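Local coordinates for aminopeptidase N family protein (Idiomarina loihiensis L2TR, PDB 4FGM), which probably acts as a zinc-dependent aminopeptidase of the M61 family, removing residues from the N-terminus of peptides, at residues N35-S40 / N107-C112; L163-F168 / E238-T243. One frame throughout, in Å; residues are numbered along the deposited sequence.

Contact 1: N35-S40 / N107-C112; sequences NWIPGS and NNTSLC. With MAE (maleic acid), chain B.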
loop_
_atom_site.group_PDB
_atom_site.type_symbol
_atom_site.label_atom_id
_atom_site.label_comp_id
_atom_site.label_asym_id
_atom_site.label_seq_id
_atom_site.Cartn_x
_atom_site.Cartn_y
_atom_site.Cartn_z
ATOM N N ASN A 35 -17.583 -7.257 -0.883
ATOM C CA ASN A 35 -16.723 -8.426 -0.940
ATOM C C ASN A 35 -15.254 -8.023 -1.013
ATOM O O ASN A 35 -14.367 -8.875 -0.984
ATOM C CB ASN A 35 -17.109 -9.328 -2.110
ATOM C CG ASN A 35 -18.373 -10.102 -1.835
ATOM O OD1 ASN A 35 -18.578 -10.577 -0.722
ATOM N ND2 ASN A 35 -19.225 -10.241 -2.845
ATOM N N TRP A 36 -15.012 -6.715 -1.107
ATOM C CA TRP A 36 -13.663 -6.167 -1.120
ATOM C C TRP A 36 -13.719 -4.708 -0.694
ATOM O O TRP A 36 -14.762 -4.073 -0.794
ATOM C CB TRP A 36 -13.003 -6.297 -2.497
ATOM C CG TRP A 36 -13.648 -5.532 -3.614
ATOM C CD1 TRP A 36 -14.765 -5.893 -4.318
ATOM C CD2 TRP A 36 -13.178 -4.314 -4.207
ATOM N NE1 TRP A 36 -15.010 -4.982 -5.317
ATOM C CE2 TRP A 36 -14.050 -4.005 -5.277
ATOM C CE3 TRP A 36 -12.097 -3.462 -3.952
ATOM C CZ2 TRP A 36 -13.880 -2.873 -6.085
ATOM C CZ3 TRP A 36 -11.929 -2.330 -4.761
ATOM C CH2 TRP A 36 -12.815 -2.053 -5.816
ATOM N N ILE A 37 -12.603 -4.174 -0.207
ATOM C CA ILE A 37 -12.569 -2.788 0.242
ATOM C C ILE A 37 -11.763 -1.902 -0.695
ATOM O O ILE A 37 -10.658 -2.262 -1.104
ATOM C CB ILE A 37 -11.976 -2.670 1.672
ATOM C CG1 ILE A 37 -11.899 -1.196 2.077
ATOM C CG2 ILE A 37 -10.601 -3.327 1.727
ATOM C CD1 ILE A 37 -11.467 -0.950 3.504
ATOM N N PRO A 38 -12.314 -0.726 -1.051
ATOM C CA PRO A 38 -11.629 0.211 -1.949
ATOM C C PRO A 38 -10.174 0.418 -1.551
ATOM O O PRO A 38 -9.862 0.557 -0.375
ATOM C CB PRO A 38 -12.463 1.492 -1.816
ATOM C CG PRO A 38 -13.865 0.944 -1.664
ATOM C CD PRO A 38 -13.662 -0.233 -0.695
ATOM N N GLY A 39 -9.287 0.421 -2.540
ATOM C CA GLY A 39 -7.879 0.627 -2.267
ATOM C C GLY A 39 -7.079 -0.651 -2.126
ATOM O O GLY A 39 -5.868 -0.608 -2.156
ATOM N N SER A 40 -7.752 -1.785 -1.972
ATOM C CA SER A 40 -7.078 -3.071 -1.832
ATOM C C SER A 40 -7.808 -4.011 -2.782
ATOM O O SER A 40 -8.846 -4.593 -2.444
ATOM C CB SER A 40 -7.186 -3.566 -0.391
ATOM O OG SER A 40 -6.346 -4.680 -0.177
ATOM N N ASN A 107 -13.014 -1.283 9.702
ATOM C CA ASN A 107 -13.450 -0.614 8.491
ATOM C C ASN A 107 -14.910 -1.025 8.396
ATOM O O ASN A 107 -15.254 -2.186 8.647
ATOM C CB ASN A 107 -12.689 -1.147 7.280
ATOM C CG ASN A 107 -11.270 -0.637 7.217
ATOM O OD1 ASN A 107 -11.026 0.520 6.860
ATOM N ND2 ASN A 107 -10.322 -1.492 7.577
ATOM N N ASN A 108 -15.775 -0.092 8.030
ATOM C CA ASN A 108 -17.184 -0.418 7.950
ATOM C C ASN A 108 -17.559 -1.375 6.831
ATOM O O ASN A 108 -18.693 -1.860 6.779
ATOM C CB ASN A 108 -18.001 0.869 7.934
ATOM C CG ASN A 108 -17.895 1.607 9.260
ATOM O OD1 ASN A 108 -18.069 1.002 10.310
ATOM N ND2 ASN A 108 -17.594 2.905 9.219
ATOM N N THR A 109 -16.609 -1.666 5.947
ATOM C CA THR A 109 -16.853 -2.644 4.886
ATOM C C THR A 109 -16.981 -4.003 5.573
ATOM O O THR A 109 -17.586 -4.923 5.036
ATOM C CB THR A 109 -15.672 -2.755 3.894
ATOM O OG1 THR A 109 -14.445 -2.511 4.593
ATOM C CG2 THR A 109 -15.827 -1.778 2.730
ATOM N N SER A 110 -16.402 -4.122 6.767
ATOM C CA SER A 110 -16.452 -5.372 7.524
ATOM C C SER A 110 -17.571 -5.422 8.562
ATOM O O SER A 110 -18.054 -6.496 8.899
ATOM C CB SER A 110 -15.115 -5.627 8.244
ATOM O OG SER A 110 -14.109 -6.054 7.348
ATOM N N LEU A 111 -17.980 -4.266 9.068
ATOM C CA LEU A 111 -19.010 -4.233 10.103
ATOM C C LEU A 111 -20.434 -3.836 9.716
ATOM O O LEU A 111 -21.393 -4.334 10.299
ATOM C CB LEU A 111 -18.545 -3.322 11.247
ATOM C CG LEU A 111 -17.695 -3.975 12.349
ATOM C CD1 LEU A 111 -16.440 -4.586 11.757
ATOM C CD2 LEU A 111 -17.346 -2.946 13.394
ATOM N N CYS A 112 -20.573 -2.966 8.722
ATOM C CA CYS A 112 -21.886 -2.461 8.336
ATOM C C CYS A 112 -22.538 -2.953 7.058
ATOM O O CYS A 112 -22.136 -2.560 5.959
ATOM C CB CYS A 112 -21.819 -0.936 8.278
ATOM S SG CYS A 112 -21.263 -0.208 9.809
HETATM C C1 MAE B . -1.646 1.197 -1.426
HETATM O O1 MAE B . -1.873 0.873 -2.643
HETATM O O2 MAE B . -1.892 2.373 -1.073
HETATM C C2 MAE B . -1.156 0.142 -0.512
HETATM C C3 MAE B . -1.763 -0.914 0.025
HETATM C C4 MAE B . -3.151 -1.316 -0.177
HETATM O O3 MAE B . -4.001 -0.708 -0.856
HETATM O O4 MAE B . -3.455 -2.397 0.369
#
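I37 reaches from the loop 35-40 to the short, weakly bonded helix 108-111 and packs on T109. I37 CB lies 3.8 Å from T109 OG1 and 4.1 Å from T109 CG2. CG1 is anti to the backbone N (chi1 177°) and stays near the same two atoms. The extended second torsion (chi2 174°) carries CD1 on toward N107. There I37 CD1 meets T109 OG1 at 3.5 Å and the amide of N107, whose OD1 is 3.7 Å away. The I37 side chain crosses those of T109 and N107 at about a right angle. The N107 amide is held from outside the pair, ND2 bonding to V94 O. P38 adds a looser touch, its CD 4.3 Å from T109 CG2. I37 to S40 form a type II beta turn, closed by a bond from S40 N to I37 O of 3.1 Å. G39 takes the positive phi of this turn (95°), a conformation suited to glycine. G39 and S40 line the maleic acid pocket, while I37, which opens the same turn, packs on the helix. The contact is van der Waals packing of an aliphatic chain across a hydroxyl and an amide, and it satisfies no polar group itself.

Contact 2: L163-F168 / E238-T243; sequences LIDYPF and EHRNST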
loop_
_atom_site.group_PDB
_atom_site.type_symbol
_atom_site.label_atom_id
_atom_site.label_comp_id
_atom_site.label_asym_id
_atom_site.label_seq_id
_atom_site.Cartn_x
_atom_site.Cartn_y
_atom_site.Cartn_z
ATOM N N LEU A 163 -19.571 6.118 4.376
ATOM C CA LEU A 163 -19.497 5.345 5.607
ATOM C C LEU A 163 -18.330 4.361 5.621
ATOM O O LEU A 163 -17.580 4.278 6.597
ATOM C CB LEU A 163 -20.792 4.558 5.815
ATOM C CG LEU A 163 -20.806 3.610 7.020
ATOM C CD1 LEU A 163 -20.892 4.424 8.308
ATOM C CD2 LEU A 163 -21.998 2.668 6.920
ATOM N N ILE A 164 -18.181 3.608 4.537
ATOM C CA ILE A 164 -17.118 2.616 4.470
ATOM C C ILE A 164 -15.750 3.194 4.122
ATOM O O ILE A 164 -14.806 2.455 3.837
ATOM C CB ILE A 164 -17.485 1.487 3.493
ATOM C CG1 ILE A 164 -17.654 2.036 2.078
ATOM C CG2 ILE A 164 -18.777 0.825 3.952
ATOM C CD1 ILE A 164 -17.886 0.957 1.045
ATOM N N ASP A 165 -15.636 4.516 4.157
ATOM C CA ASP A 165 -14.360 5.143 3.871
ATOM C C ASP A 165 -13.815 5.872 5.098
ATOM O O ASP A 165 -12.919 6.709 4.996
ATOM C CB ASP A 165 -14.473 6.115 2.698
ATOM C CG ASP A 165 -13.116 6.478 2.128
ATOM O OD1 ASP A 165 -12.287 5.545 1.983
ATOM O OD2 ASP A 165 -12.879 7.672 1.825
ATOM N N TYR A 166 -14.371 5.562 6.263
ATOM C CA TYR A 166 -13.897 6.167 7.502
ATOM C C TYR A 166 -13.526 5.054 8.470
ATOM O O TYR A 166 -14.392 4.500 9.137
ATOM C CB TYR A 166 -14.978 7.048 8.165
ATOM C CG TYR A 166 -15.414 8.255 7.373
ATOM C CD1 TYR A 166 -16.705 8.342 6.862
ATOM C CD2 TYR A 166 -14.539 9.319 7.148
ATOM C CE1 TYR A 166 -17.122 9.460 6.143
ATOM C CE2 TYR A 166 -14.938 10.444 6.435
ATOM C CZ TYR A 166 -16.234 10.511 5.931
ATOM O OH TYR A 166 -16.645 11.625 5.225
ATOM N N PRO A 167 -12.241 4.682 8.534
ATOM C CA PRO A 167 -11.891 3.613 9.479
ATOM C C PRO A 167 -11.900 4.164 10.900
ATOM O O PRO A 167 -11.845 5.374 11.091
ATOM C CB PRO A 167 -10.495 3.183 9.023
ATOM C CG PRO A 167 -9.931 4.448 8.390
ATOM C CD PRO A 167 -11.126 4.958 7.606
ATOM N N PHE A 168 -11.987 3.276 11.885
ATOM C CA PHE A 168 -12.001 3.669 13.296
ATOM C C PHE A 168 -10.883 2.960 14.061
ATOM O O PHE A 168 -10.592 1.783 13.818
ATOM C CB PHE A 168 -13.340 3.299 13.968
ATOM C CG PHE A 168 -14.454 4.285 13.735
ATOM C CD1 PHE A 168 -15.056 4.402 12.484
ATOM C CD2 PHE A 168 -14.917 5.086 14.779
ATOM C CE1 PHE A 168 -16.117 5.292 12.276
ATOM C CE2 PHE A 168 -15.975 5.980 14.584
ATOM C CZ PHE A 168 -16.573 6.087 13.329
ATOM N N GLU A 238 -5.406 4.249 2.105
ATOM C CA GLU A 238 -5.829 5.632 1.970
ATOM C C GLU A 238 -7.331 5.817 2.118
ATOM O O GLU A 238 -8.112 4.906 1.850
ATOM C CB GLU A 238 -5.412 6.173 0.604
ATOM C CG GLU A 238 -6.162 5.544 -0.556
ATOM C CD GLU A 238 -5.605 4.196 -0.963
ATOM O OE1 GLU A 238 -4.859 3.586 -0.168
ATOM O OE2 GLU A 238 -5.922 3.743 -2.080
ATOM N N HIS A 239 -7.715 7.019 2.537
ATOM C CA HIS A 239 -9.118 7.387 2.699
ATOM C C HIS A 239 -9.239 8.892 2.453
ATOM O O HIS A 239 -8.232 9.615 2.492
ATOM C CB HIS A 239 -9.611 6.984 4.090
ATOM C CG HIS A 239 -9.637 5.503 4.296
ATOM N ND1 HIS A 239 -10.514 4.676 3.626
ATOM C CD2 HIS A 239 -8.840 4.690 5.030
ATOM C CE1 HIS A 239 -10.255 3.416 3.935
ATOM N NE2 HIS A 239 -9.244 3.398 4.785
ATOM N N ARG A 240 -10.458 9.360 2.182
ATOM C CA ARG A 240 -10.678 10.769 1.872
ATOM C C ARG A 240 -10.146 11.785 2.871
ATOM O O ARG A 240 -9.663 12.833 2.463
ATOM C CB ARG A 240 -12.159 11.030 1.584
ATOM C CG ARG A 240 -13.120 10.785 2.727
ATOM C CD ARG A 240 -14.537 10.761 2.190
ATOM N NE ARG A 240 -14.795 9.543 1.424
ATOM C CZ ARG A 240 -15.908 9.313 0.737
ATOM N NH1 ARG A 240 -16.863 10.225 0.713
ATOM N NH2 ARG A 240 -16.080 8.166 0.092
ATOM N N ASN A 241 -10.204 11.499 4.167
ATOM C CA ASN A 241 -9.676 12.467 5.124
ATOM C C ASN A 241 -8.909 11.793 6.265
ATOM O O ASN A 241 -8.732 12.357 7.351
ATOM C CB ASN A 241 -10.806 13.361 5.656
ATOM C CG ASN A 241 -11.726 12.642 6.639
ATOM O OD1 ASN A 241 -11.827 11.413 6.633
ATOM N ND2 ASN A 241 -12.414 13.421 7.485
ATOM N N SER A 242 -8.434 10.583 5.988
ATOM C CA SER A 242 -7.672 9.808 6.962
ATOM C C SER A 242 -6.985 8.633 6.271
ATOM O O SER A 242 -7.190 8.371 5.078
ATOM C CB SER A 242 -8.597 9.250 8.043
ATOM O OG SER A 242 -9.410 8.220 7.512
ATOM N N THR A 243 -6.169 7.923 7.035
ATOM C CA THR A 243 -5.494 6.747 6.525
ATOM C C THR A 243 -5.250 5.813 7.694
ATOM O O THR A 243 -5.086 6.258 8.829
ATOM C CB THR A 243 -4.144 7.094 5.829
ATOM O OG1 THR A 243 -3.564 5.894 5.299
ATOM C CG2 THR A 243 -3.172 7.737 6.802
HETATM O O HOH W 1 -11.367 8.894 5.725
HETATM O O HOH W 2 -11.508 7.553 9.529
#
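D165 uses both carboxylate oxygens on the segment 238-243. D165 OD1 accepts from H239 ND1 at 2.6 Å, with a nearly straight N-H...O angle of 176°. The donor sits above the carboxylate plane, while OD1 lies in the plane of the imidazole. D165 OD2 takes two bonds from R240: NE at 2.7 Å on the anti side, as a salt bridge, and the backbone N at 3.0 Å on the syn side. R240 CG stands between its own N and carbonyl carbon (chi1 63°), 3.2 Å from D165 OD2. The chain then bends at chi3, and NH2 forms a second salt bridge to D161. Three donors, one of them the R240 guanidinium, would probably favour the charged form of this buried acid. D165 and H239 form a His-carboxylate hydrogen bond. It ties the loop after helix 160-163, in the M61 N-terminal region, to the turn joining antiparallel strands 235-238 and 242-248. H239 also offers a ring face to P167. P167 CD lies 3.6 Å from the centroid of the H239 ring, a CH-pi contact. Y166 turns its ring edge to N241, with Y166 CE2 3.3 Å from N241 OD1; N241 ND2 bonds to G141 O. One water bridges D165 O, N241 OD1 and S242 OG; another joins P167 O to S242 OG.

How the contacts relate
Contact 1 and contact 2 have centres about 10 Å apart, on the same side of the chain's centre. They come in series along the chain, contact 1 closing before contact 2 opens. Three of the four segments, 35-40, 107-112 and 163-168, belong to the M61 N-terminal region. The fourth, 238-243, runs into strand 242-248 of the five-stranded mixed sheet. The contacts touch directly: N108 ND2 probably bonds to L163 O at 3.0 Å, and N107 OD1 packs on P167 CB. G39 CA also packs on E238 OE2. Both residues line the maleic acid pocket, which includes the zinc ligands H273, H277 and E307. Contact 1 packs two N-terminal segments together; contact 2 ties that region to the segment that carries E238.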